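Local coordinates for protein Phthiocerol/phenolphthiocerol synthesis polyketide synthase type I PpsC (Mycobacterium tuberculosis, PDB 5NJI) that probably dehydrates beta-hydroxyacyl intermediates through its dehydratase domain during assembly of phthiocerol and phenolphthiocerol lipids, at residues 117-129 and 136-148. The protein carries 1 engineered substitution. Sequence-based numbering, arbitrary orientation.
Sequences TGDEQRCQVEIRT and WTTHATATVARAE
C123 and V144 form one of the hydrogen-bonded pairs that set the antiparallel register of strands 122-129 and 136-146, with C123 N 2.8 Å from V144 O and V144 N returning a bond to C123 O. V125 with A142 and T129 with T137 repeat this reciprocal pattern; the N-to-C directions of the short strand segments differ by 135°. Between the V125-A142 and T129-T137 pairs, a classic beta bulge shifts the register by one: H139 and A140 both face I127, whose O takes a bond from H139 N (2.8 Å) and a weak one from A140 N (3.3 Å). The strands make a beta hairpin in the dehydratase domain, presumably within the hotdog fold of this family. C123, V125, I127, A140, A142 and V144 point to one face, where C123 SG lies 3.8 Å from V144 CB, and Y73 and I76 of helix 70-84 pack on I127. At the bulge, H139 directs its ring edge at T129: NE2 and OG1 share a 2.8 Å hydrogen bond, while ND1 bonds Q102 O. Polar pairs occupy the other face. T138 OG1 donates to the anti lone pair of E126 OE2 (2.9 Å). E126 CD lies over one face of the R128 guanidinium; with OE2 well out of that plane no N-H points at it, so the salt bridge is charge only. R128 NH1 bonds T115 OG1. T143 OG1 donates to Q124 OE1 (2.8 Å), the two side chains lying alongside each other. At the end of strand 136-146, R146, bent at chi2 and chi3 (-66° and -96°), reaches the turn before strand 122-129, where NH1 bonds E120 twice: its backbone O and, in a 2.9 Å salt bridge, OE1.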
ATOM      1  N   THR A 117      -4.014  -2.105  20.014  1.00 18.06           N
ATOM      2  CA  THR A 117      -4.871  -2.615  21.071  1.00 19.58           C
ATOM      3  C   THR A 117      -5.712  -3.738  20.486  1.00 20.78           C
ATOM      4  O   THR A 117      -5.930  -3.797  19.279  1.00 21.45           O
ATOM      5  CB  THR A 117      -5.783  -1.530  21.635  1.00 22.16           C
ATOM      6  OG1 THR A 117      -6.676  -1.058  20.613  1.00 26.53           O
ATOM      7  CG2 THR A 117      -4.959  -0.360  22.153  1.00 24.17           C
ATOM      8  N   GLY A 118      -6.175  -4.647  21.345  1.00 22.80           N
ATOM      9  CA  GLY A 118      -7.080  -5.698  20.920  1.00 22.63           C
ATOM     10  C   GLY A 118      -6.501  -7.073  21.180  1.00 23.58           C
ATOM     11  O   GLY A 118      -5.680  -7.259  22.086  1.00 28.74           O
ATOM     12  N   ASP A 119      -6.941  -8.043  20.375  1.00 26.69           N
ATOM     13  CA  ASP A 119      -6.588  -9.436  20.604  1.00 29.29           C
ATOM     14  C   ASP A 119      -6.353 -10.115  19.261  1.00 26.74           C
ATOM     15  O   ASP A 119      -6.391  -9.476  18.203  1.00 31.06           O
ATOM     16  CB  ASP A 119      -7.665 -10.148  21.446  1.00 35.23           C
ATOM     17  CG  ASP A 119      -9.019 -10.246  20.747  1.00 41.92           C
ATOM     18  OD1 ASP A 119      -9.096 -10.174  19.503  1.00 34.36           O
ATOM     19  OD2 ASP A 119     -10.029 -10.407  21.463  1.00 48.34           O
ATOM     20  N   GLU A 120      -6.081 -11.389  19.366  1.00 33.94           N
ATOM     21  CA  GLU A 120      -5.637 -12.142  18.221  1.00 40.65           C
ATOM     22  C   GLU A 120      -6.704 -12.384  17.163  1.00 36.70           C
ATOM     23  O   GLU A 120      -6.405 -12.967  16.183  1.00 45.09           O
ATOM     24  CB  GLU A 120      -4.836 -13.447  18.530  1.00 46.39           C
ATOM     25  CG  GLU A 120      -5.645 -14.717  18.802  1.00 65.31           C
ATOM     26  CD  GLU A 120      -4.735 -15.984  18.934  1.00 85.91           C
ATOM     27  OE1 GLU A 120      -4.950 -17.059  18.309  1.00 89.49           O
ATOM     28  OE2 GLU A 120      -3.753 -15.915  19.713  1.00 91.95           O
ATOM     29  N   GLN A 121      -7.932 -11.972  17.412  1.00 35.90           N
ATOM     30  CA  GLN A 121      -9.036 -12.069  16.468  1.00 29.86           C
ATOM     31  C   GLN A 121      -9.262 -10.762  15.736  1.00 29.02           C
ATOM     32  O   GLN A 121      -9.559 -10.768  14.536  1.00 30.10           O
ATOM     33  CB  GLN A 121     -10.334 -12.452  17.190  1.00 36.19           C
ATOM     34  CG  GLN A 121     -10.339 -13.848  17.771  1.00 45.93           C
ATOM     35  CD  GLN A 121      -9.992 -14.889  16.742  1.00 51.01           C
ATOM     36  OE1 GLN A 121      -9.109 -15.714  16.960  1.00 65.48           O
ATOM     37  NE2 GLN A 121     -10.672 -14.850  15.600  1.00 51.22           N
ATOM     38  N   ARG A 122      -9.151  -9.646  16.453  1.00 31.19           N
ATOM     39  CA  ARG A 122      -9.372  -8.323  15.888  1.00 28.18           C
ATOM     40  C   ARG A 122      -8.605  -7.323  16.734  1.00 25.48           C
ATOM     41  O   ARG A 122      -8.727  -7.338  17.962  1.00 29.05           O
ATOM     42  CB  ARG A 122     -10.860  -7.968  15.867  1.00 37.10           C
ATOM     43  CG  ARG A 122     -11.197  -6.600  15.295  1.00 41.32           C
ATOM     44  CD  ARG A 122     -12.699  -6.451  15.132  1.00 56.57           C
ATOM     45  NE  ARG A 122     -13.080  -5.158  14.574  1.00 65.57           N
ATOM     46  CZ  ARG A 122     -13.335  -4.070  15.293  1.00 75.63           C
ATOM     47  NH1 ARG A 122     -13.251  -4.100  16.617  1.00 85.70           N
ATOM     48  NH2 ARG A 122     -13.678  -2.942  14.684  1.00 69.42           N
ATOM     49  N   CYS A 123      -7.834  -6.456  16.085  1.00 22.99           N
ATOM     50  CA  CYS A 123      -7.035  -5.471  16.801  1.00 23.33           C
ATOM     51  C   CYS A 123      -7.048  -4.152  16.032  1.00 20.10           C
ATOM     52  O   CYS A 123      -7.388  -4.099  14.849  1.00 20.52           O
ATOM     53  CB  CYS A 123      -5.605  -5.979  17.029  1.00 26.27           C
ATOM     54  SG  CYS A 123      -4.681  -6.318  15.537  1.00 25.54           S
ATOM     55  N   GLN A 124      -6.737  -3.069  16.743  1.00 19.00           N
ATOM     56  CA  GLN A 124      -6.817  -1.714  16.227  1.00 20.36           C
ATOM     57  C   GLN A 124      -5.420  -1.124  16.274  1.00 19.79           C
ATOM     58  O   GLN A 124      -4.759  -1.167  17.317  1.00 19.46           O
ATOM     59  CB  GLN A 124      -7.788  -0.832  17.043  1.00 26.83           C
ATOM     60  CG  GLN A 124      -9.179  -1.410  17.214  1.00 56.79           C
ATOM     61  CD  GLN A 124     -10.032  -1.261  15.972  1.00 72.87           C
ATOM     62  OE1 GLN A 124      -9.665  -0.553  15.033  1.00 80.81           O
ATOM     63  NE2 GLN A 124     -11.179  -1.927  15.961  1.00 69.98           N
ATOM     64  N   VAL A 125      -4.980  -0.574  15.154  1.00 18.73           N
ATOM     65  CA  VAL A 125      -3.646  -0.010  15.022  1.00 16.29           C
ATOM     66  C   VAL A 125      -3.790   1.476  14.739  1.00 16.35           C
ATOM     67  O   VAL A 125      -4.664   1.888  13.974  1.00 20.56           O
ATOM     68  CB  VAL A 125      -2.865  -0.723  13.900  1.00 16.62           C
ATOM     69  CG1 VAL A 125      -1.516  -0.059  13.649  1.00 20.46           C
ATOM     70  CG2 VAL A 125      -2.671  -2.184  14.231  1.00 18.31           C
ATOM     71  N   GLU A 126      -2.942   2.287  15.366  1.00 14.92           N
ATOM     72  CA  GLU A 126      -2.910   3.722  15.101  1.00 15.99           C
ATOM     73  C   GLU A 126      -1.463   4.113  14.856  1.00 15.08           C
ATOM     74  O   GLU A 126      -0.559   3.630  15.546  1.00 17.44           O
ATOM     75  CB  GLU A 126      -3.542   4.533  16.248  1.00 18.95           C
ATOM     76  CG  GLU A 126      -3.738   6.012  15.952  1.00 39.74           C
ATOM     77  CD  GLU A 126      -4.848   6.636  16.787  1.00 53.02           C
ATOM     78  OE1 GLU A 126      -5.600   5.884  17.453  1.00 45.76           O
ATOM     79  OE2 GLU A 126      -4.966   7.882  16.772  1.00 53.12           O
ATOM     80  N   ILE A 127      -1.239   4.947  13.839  1.00 15.38           N
ATOM     81  CA  ILE A 127       0.099   5.321  13.402  1.00 16.43           C
ATOM     82  C   ILE A 127       0.215   6.833  13.473  1.00 14.10           C
ATOM     83  O   ILE A 127      -0.557   7.550  12.829  1.00 17.86           O
ATOM     84  CB  ILE A 127       0.390   4.813  11.982  1.00 16.68           C
ATOM     85  CG1 ILE A 127       0.356   3.291  11.984  1.00 17.44           C
ATOM     86  CG2 ILE A 127       1.744   5.332  11.484  1.00 19.69           C
ATOM     87  CD1 ILE A 127       0.315   2.695  10.605  1.00 19.07           C
ATOM     88  N   ARG A 128       1.122   7.283  14.286  1.00 17.08           N
ATOM     89  CA  ARG A 128       1.337   8.675  14.555  1.00 20.40           C
ATOM     90  C   ARG A 128       2.817   9.119  14.302  1.00 21.22           C
ATOM     91  O   ARG A 128       3.602   8.275  14.194  1.00 24.37           O
ATOM     92  CB  ARG A 128       1.067   8.955  16.069  1.00 19.69           C
ATOM     93  CG  ARG A 128      -0.301   8.590  16.580  1.00 21.53           C
ATOM     94  CD  ARG A 128      -0.417   8.615  18.136  1.00 23.07           C
ATOM     95  NE  ARG A 128      -1.737   8.527  18.656  1.00 28.25           N
ATOM     96  CZ  ARG A 128      -2.369   7.367  19.034  1.00 36.80           C
ATOM     97  NH1 ARG A 128      -1.691   6.167  18.944  1.00 26.48           N
ATOM     98  NH2 ARG A 128      -3.697   7.416  19.515  1.00 50.97           N
ATOM     99  N   THR A 129       3.083  10.429  14.244  1.00 22.55           N
ATOM    100  CA  THR A 129       4.464  10.972  14.272  1.00 27.08           C
ATOM    101  C   THR A 129       4.564  11.839  15.607  1.00 43.44           C
ATOM    102  O   THR A 129       3.564  12.433  15.977  1.00 27.08           O
ATOM    103  CB  THR A 129       4.853  11.820  13.057  1.00 23.53           C
ATOM    104  OG1 THR A 129       3.908  12.842  12.891  1.00 23.09           O
ATOM    105  CG2 THR A 129       5.052  10.951  11.734  1.00 29.38           C
ATOM    106  N   TRP A 136       1.554  14.365  19.531  1.00 40.51           N
ATOM    107  CA  TRP A 136       1.523  13.422  18.418  1.00 42.84           C
ATOM    108  C   TRP A 136       0.465  13.845  17.404  1.00 35.37           C
ATOM    109  O   TRP A 136      -0.533  14.477  17.755  1.00 39.71           O
ATOM    110  CB  TRP A 136       1.237  11.977  18.895  1.00 36.17           C
ATOM    111  CG  TRP A 136       2.305  11.384  19.775  1.00 29.69           C
ATOM    112  CD1 TRP A 136       3.396  10.645  19.384  1.00 23.17           C
ATOM    113  CD2 TRP A 136       2.382  11.494  21.202  1.00 27.76           C
ATOM    114  NE1 TRP A 136       4.140  10.286  20.499  1.00 28.61           N
ATOM    115  CE2 TRP A 136       3.535  10.802  21.619  1.00 26.51           C
ATOM    116  CE3 TRP A 136       1.573  12.105  22.165  1.00 28.68           C
ATOM    117  CZ2 TRP A 136       3.904  10.709  22.963  1.00 34.38           C
ATOM    118  CZ3 TRP A 136       1.944  12.020  23.499  1.00 46.76           C
ATOM    119  CH2 TRP A 136       3.097  11.321  23.885  1.00 41.94           C
ATOM    120  N   THR A 137       0.698  13.478  16.137  1.00 26.23           N
ATOM    121  CA  THR A 137      -0.246  13.664  15.035  1.00 25.76           C
ATOM    122  C   THR A 137      -0.597  12.294  14.468  1.00 24.04           C
ATOM    123  O   THR A 137       0.308  11.508  14.188  1.00 23.38           O
ATOM    124  CB  THR A 137       0.372  14.506  13.911  1.00 30.49           C
ATOM    125  OG1 THR A 137       0.653  15.822  14.380  1.00 34.98           O
ATOM    126  CG2 THR A 137      -0.542  14.582  12.684  1.00 36.29           C
ATOM    127  N   THR A 138      -1.885  12.025  14.262  1.00 26.14           N
ATOM    128  CA  THR A 138      -2.328  10.735  13.729  1.00 24.54           C
ATOM    129  C   THR A 138      -2.333  10.745  12.203  1.00 20.84           C
ATOM    130  O   THR A 138      -2.954  11.614  11.586  1.00 26.18           O
ATOM    131  CB  THR A 138      -3.726  10.394  14.243  1.00 24.58           C
ATOM    132  OG1 THR A 138      -3.695  10.267  15.676  1.00 25.61           O
ATOM    133  CG2 THR A 138      -4.217   9.092  13.642  1.00 25.16           C
ATOM    134  N   HIS A 139      -1.655   9.770  11.596  1.00 16.27           N
ATOM    135  CA  HIS A 139      -1.593   9.681  10.145  1.00 17.37           C
ATOM    136  C   HIS A 139      -2.485   8.605   9.577  1.00 16.31           C
ATOM    137  O   HIS A 139      -2.994   8.764   8.466  1.00 18.34           O
ATOM    138  CB  HIS A 139      -0.151   9.437   9.689  1.00 19.03           C
ATOM    139  CG  HIS A 139       0.742  10.590   9.985  1.00 18.63           C
ATOM    140  ND1 HIS A 139       0.755  11.732   9.215  1.00 18.88           N
ATOM    141  CD2 HIS A 139       1.606  10.809  11.003  1.00 21.63           C
ATOM    142  CE1 HIS A 139       1.596  12.606   9.741  1.00 20.06           C
ATOM    143  NE2 HIS A 139       2.132  12.066  10.822  1.00 22.27           N
ATOM    144  N   ALA A 140      -2.687   7.508  10.296  1.00 17.15           N
ATOM    145  CA  ALA A 140      -3.482   6.412   9.785  1.00 18.68           C
ATOM    146  C   ALA A 140      -4.002   5.608  10.959  1.00 18.55           C
ATOM    147  O   ALA A 140      -3.389   5.570  12.021  1.00 16.98           O
ATOM    148  CB  ALA A 140      -2.671   5.514   8.842  1.00 20.35           C
ATOM    149  N   THR A 141      -5.141   4.963  10.741  1.00 17.28           N
ATOM    150  CA  THR A 141      -5.700   3.992  11.662  1.00 19.30           C
ATOM    151  C   THR A 141      -6.074   2.761  10.865  1.00 22.99           C
ATOM    152  O   THR A 141      -6.388   2.862   9.677  1.00 22.39           O
ATOM    153  CB  THR A 141      -6.943   4.518  12.386  1.00 22.04           C
ATOM    154  OG1 THR A 141      -7.921   4.923  11.422  1.00 23.64           O
ATOM    155  CG2 THR A 141      -6.591   5.689  13.255  1.00 21.89           C
ATOM    156  N   ALA A 142      -6.019   1.591  11.505  1.00 18.52           N
ATOM    157  CA  ALA A 142      -6.378   0.369  10.801  1.00 17.87           C
ATOM    158  C   ALA A 142      -7.046  -0.614  11.746  1.00 20.90           C
ATOM    159  O   ALA A 142      -6.711  -0.701  12.928  1.00 20.12           O
ATOM    160  CB  ALA A 142      -5.176  -0.316  10.159  1.00 16.47           C
ATOM    161  N   THR A 143      -8.010  -1.348  11.211  1.00 16.64           N
ATOM    162  CA  THR A 143      -8.557  -2.513  11.888  1.00 19.35           C
ATOM    163  C   THR A 143      -8.008  -3.756  11.206  1.00 23.31           C
ATOM    164  O   THR A 143      -8.189  -3.942   9.993  1.00 20.82           O
ATOM    165  CB  THR A 143     -10.083  -2.500  11.860  1.00 22.67           C
ATOM    166  OG1 THR A 143     -10.561  -1.337  12.532  1.00 29.08           O
ATOM    167  CG2 THR A 143     -10.620  -3.729  12.557  1.00 27.02           C
ATOM    168  N   VAL A 144      -7.341  -4.600  11.981  1.00 19.42           N
ATOM    169  CA  VAL A 144      -6.730  -5.828  11.496  1.00 20.27           C
ATOM    170  C   VAL A 144      -7.468  -7.010  12.105  1.00 19.71           C
ATOM    171  O   VAL A 144      -7.811  -6.999  13.292  1.00 21.91           O
ATOM    172  CB  VAL A 144      -5.231  -5.882  11.846  1.00 19.12           C
ATOM    173  CG1 VAL A 144      -4.593  -7.176  11.389  1.00 23.71           C
ATOM    174  CG2 VAL A 144      -4.498  -4.677  11.250  1.00 18.27           C
ATOM    175  N   ALA A 145      -7.706  -8.037  11.293  1.00 18.07           N
ATOM    176  CA  ALA A 145      -8.473  -9.188  11.738  1.00 22.61           C
ATOM    177  C   ALA A 145      -7.831 -10.452  11.184  1.00 21.14           C
ATOM    178  O   ALA A 145      -7.012 -10.413  10.267  1.00 20.52           O
ATOM    179  CB  ALA A 145      -9.943  -9.078  11.307  1.00 25.39           C
ATOM    180  N   ARG A 146      -8.203 -11.592  11.754  1.00 23.61           N
ATOM    181  CA  ARG A 146      -7.735 -12.855  11.209  1.00 23.80           C
ATOM    182  C   ARG A 146      -8.157 -13.008   9.751  1.00 24.18           C
ATOM    183  O   ARG A 146      -9.262 -12.629   9.361  1.00 24.83           O
ATOM    184  CB  ARG A 146      -8.275 -14.027  12.041  1.00 28.18           C
ATOM    185  CG  ARG A 146      -7.614 -14.187  13.411  1.00 45.01           C
ATOM    186  CD  ARG A 146      -6.139 -14.582  13.305  1.00 49.94           C
ATOM    187  NE  ARG A 146      -5.929 -16.024  13.410  1.00 67.98           N
ATOM    188  CZ  ARG A 146      -5.596 -16.664  14.529  1.00 71.94           C
ATOM    189  NH1 ARG A 146      -5.429 -16.001  15.667  1.00 70.21           N
ATOM    190  NH2 ARG A 146      -5.431 -17.980  14.513  1.00 70.72           N
ATOM    191  N   ALA A 147      -7.242 -13.540   8.948  1.00 24.63           N
ATOM    192  CA  ALA A 147      -7.432 -13.641   7.506  1.00 22.72           C
ATOM    193  C   ALA A 147      -8.601 -14.549   7.159  1.00 27.44           C
ATOM    194  O   ALA A 147      -8.789 -15.609   7.761  1.00 28.99           O
ATOM    195  CB  ALA A 147      -6.172 -14.192   6.865  1.00 21.40           C
ATOM    196  N   GLU A 148      -9.358 -14.131   6.182  1.00 27.22           N
ATOM    197  CA  GLU A 148     -10.320 -14.986   5.489  1.00 27.78           C
ATOM    198  C   GLU A 148      -9.615 -15.724   4.355  1.00 26.07           C
ATOM    199  O   GLU A 148      -8.960 -15.082   3.520  1.00 29.45           O
ATOM    200  CB  GLU A 148     -11.459 -14.156   4.930  1.00 37.16           C
ATOM    201  CG  GLU A 148     -12.343 -13.503   5.980  1.00 54.47           C
ATOM    202  CD  GLU A 148     -13.339 -12.514   5.388  1.00 67.12           C
ATOM    203  OE1 GLU A 148     -13.050 -11.932   4.319  1.00 65.25           O
ATOM    204  OE2 GLU A 148     -14.414 -12.319   5.995  1.00 69.50           O
TER
HETATM  205  O   HOH W   1      -2.396  11.647  17.730  1.00 35.58           O